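Local coordinates for peptidoglycan synthetase penicillin-binding protein 3 (PDB 4YE5) that probably binds penicillin and, as a member of the transpeptidase family, is thought to cross-link peptidoglycan in the bacterial cell wall, at residues D479-M483 and V552-R558. Numbering follows the deposited sequence.
Sequences DGYRM and VPASSPR
This is a hydrogen-bonded loop-to-loop contact on the surface of the transpeptidase part. Segment 479-483 is the end of the loop between helix 455-470 and strand 484-492. Segment 552-558, in the tail after helix 535-549, is polyproline II-like (phi -56 to -86°, psi 123 to 159°) and forms no regular strand. The touching parts run 62° apart end to end. CA of Gly-480 lies 5.3 Å from CA of Ala-554, and CA of Tyr-481 lies 5.0 Å from CA of Ser-555. Gly-480 (phi 93°, psi -5°) has a backbone shape that calls for glycine. Its O accepts from Ser-555 N at 3.0 Å, and a water donates to Gly-480 O (3.0 Å) and Ser-555 O (2.7 Å). Arg-482 N donates to Ser-555 OG at 2.8 Å, almost linearly. The m rotamer of Ser-555 brings OG to this amide, and the same OG hydrogen-bonds Asp-513. Strand 484-492 is an outermost strand of the five-stranded antiparallel sheet, which fits the beta-lactamase-like fold; the tail thus fastens to its lead-in. Tyr-481, chi1 m, reaches back along the tail. Its OH donates to Val-552 O at 2.6 Å, and CE2 packs 4.1 Å from Val-552 CB. Both side chains touch Met-547 of helix 535-549. Arg-482 (m, t, p) runs the other way: NH1 donates to Ser-556 O at 3.1 Å, and one guanidinium face lies over Arg-558 CA, 3.6 Å from NH1. Arg-482 NE salt-bridges Glu-466 of helix 455-470, offsetting the like charge of Arg-558 (Arg-482 NH2 to Arg-558 NE 4.6 Å). All-t Arg-558 hydrogen-bonds Ser-467 through NH2.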
loop_
_atom_site.group_PDB
_atom_site.type_symbol
_atom_site.label_atom_id
_atom_site.label_comp_id
_atom_site.label_asym_id
_atom_site.label_seq_id
_atom_site.Cartn_x
_atom_site.Cartn_y
_atom_site.Cartn_z
ATOM N N ASP A 479 -15.962 1.619 24.795
ATOM C CA ASP A 479 -16.203 1.274 26.196
ATOM C C ASP A 479 -14.993 0.583 26.827
ATOM O O ASP A 479 -14.472 -0.389 26.277
ATOM C CB ASP A 479 -17.432 0.381 26.342
ATOM C CG ASP A 479 -17.775 0.113 27.802
ATOM O OD1 ASP A 479 -17.793 1.089 28.578
ATOM O OD2 ASP A 479 -18.010 -1.061 28.176
ATOM N N GLY A 480 -14.537 1.121 27.952
ATOM C CA GLY A 480 -13.396 0.573 28.665
ATOM C C GLY A 480 -12.062 1.204 28.284
ATOM O O GLY A 480 -11.039 0.901 28.883
ATOM N N TYR A 481 -12.043 2.086 27.289
ATOM C CA TYR A 481 -10.747 2.588 26.826
ATOM C C TYR A 481 -10.672 4.099 26.734
ATOM O O TYR A 481 -11.586 4.751 26.219
ATOM C CB TYR A 481 -10.390 1.961 25.468
ATOM C CG TYR A 481 -10.313 0.439 25.534
ATOM C CD1 TYR A 481 -11.450 -0.344 25.355
ATOM C CD2 TYR A 481 -9.113 -0.203 25.793
ATOM C CE1 TYR A 481 -11.391 -1.729 25.431
ATOM C CE2 TYR A 481 -9.048 -1.595 25.868
ATOM C CZ TYR A 481 -10.186 -2.347 25.690
ATOM O OH TYR A 481 -10.119 -3.730 25.756
ATOM N N ARG A 482 -9.565 4.652 27.206
ATOM C CA ARG A 482 -9.305 6.085 27.059
ATOM C C ARG A 482 -8.764 6.371 25.665
ATOM O O ARG A 482 -7.970 5.588 25.156
ATOM C CB ARG A 482 -8.311 6.533 28.131
ATOM C CG ARG A 482 -8.903 6.458 29.539
ATOM C CD ARG A 482 -7.848 6.533 30.635
ATOM N NE ARG A 482 -6.940 7.667 30.492
ATOM C CZ ARG A 482 -5.846 7.828 31.236
ATOM N NH1 ARG A 482 -5.542 6.939 32.182
ATOM N NH2 ARG A 482 -5.062 8.877 31.049
HETATM N N MSE A 483 -9.198 7.481 25.053
HETATM C CA MSE A 483 -8.720 7.889 23.728
HETATM C C MSE A 483 -8.110 9.275 23.781
HETATM O O MSE A 483 -8.550 10.124 24.551
HETATM C CB MSE A 483 -9.876 7.939 22.704
HETATM C CG MSE A 483 -10.373 6.557 22.234
HETATM SE SE MSE A 483 -11.825 6.678 20.918
HETATM C CE MSE A 483 -13.229 7.129 22.111
ATOM N N VAL A 552 -6.741 -6.095 24.110
ATOM C CA VAL A 552 -6.000 -5.026 24.781
ATOM C C VAL A 552 -6.576 -4.834 26.189
ATOM O O VAL A 552 -7.791 -4.729 26.350
ATOM C CB VAL A 552 -6.080 -3.709 23.965
ATOM C CG1 VAL A 552 -5.234 -2.601 24.625
ATOM C CG2 VAL A 552 -5.622 -3.954 22.497
ATOM N N PRO A 553 -5.708 -4.798 27.216
ATOM C CA PRO A 553 -6.223 -4.562 28.566
ATOM C C PRO A 553 -6.941 -3.216 28.673
ATOM O O PRO A 553 -6.472 -2.234 28.091
ATOM C CB PRO A 553 -4.955 -4.550 29.435
ATOM C CG PRO A 553 -3.930 -5.283 28.646
ATOM C CD PRO A 553 -4.241 -4.952 27.205
ATOM N N ALA A 554 -8.060 -3.187 29.395
ATOM C CA ALA A 554 -8.824 -1.964 29.619
ATOM C C ALA A 554 -7.973 -0.850 30.237
ATOM O O ALA A 554 -7.020 -1.114 30.965
ATOM C CB ALA A 554 -10.036 -2.263 30.490
ATOM N N SER A 555 -8.321 0.399 29.949
ATOM C CA SER A 555 -7.588 1.533 30.511
ATOM C C SER A 555 -7.723 1.624 32.023
ATOM O O SER A 555 -8.703 1.164 32.595
ATOM C CB SER A 555 -8.085 2.844 29.890
ATOM O OG SER A 555 -7.724 2.933 28.514
ATOM N N SER A 556 -6.736 2.246 32.656
ATOM C CA SER A 556 -6.832 2.665 34.048
ATOM C C SER A 556 -7.498 4.040 34.139
ATOM O O SER A 556 -7.524 4.787 33.159
ATOM C CB SER A 556 -5.435 2.715 34.677
ATOM O OG SER A 556 -4.862 1.417 34.749
ATOM N N PRO A 557 -8.053 4.380 35.315
ATOM C CA PRO A 557 -8.695 5.691 35.463
ATOM C C PRO A 557 -7.736 6.847 35.162
ATOM O O PRO A 557 -6.550 6.788 35.499
ATOM C CB PRO A 557 -9.098 5.712 36.947
ATOM C CG PRO A 557 -9.302 4.265 37.302
ATOM C CD PRO A 557 -8.246 3.529 36.507
ATOM N N ARG A 558 -8.249 7.879 34.503
ATOM C CA ARG A 558 -7.490 9.103 34.263
ATOM C C ARG A 558 -7.339 9.926 35.556
ATOM O O ARG A 558 -8.333 10.298 36.172
ATOM C CB ARG A 558 -8.188 9.937 33.179
ATOM C CG ARG A 558 -7.355 11.111 32.676
ATOM C CD ARG A 558 -8.107 11.961 31.633
ATOM N NE ARG A 558 -7.197 12.943 31.053
ATOM C CZ ARG A 558 -7.566 14.053 30.428
ATOM N NH1 ARG A 558 -8.854 14.344 30.275
ATOM N NH2 ARG A 558 -6.636 14.874 29.956
HETATM O O HOH W 1 -11.304 1.158 31.811
#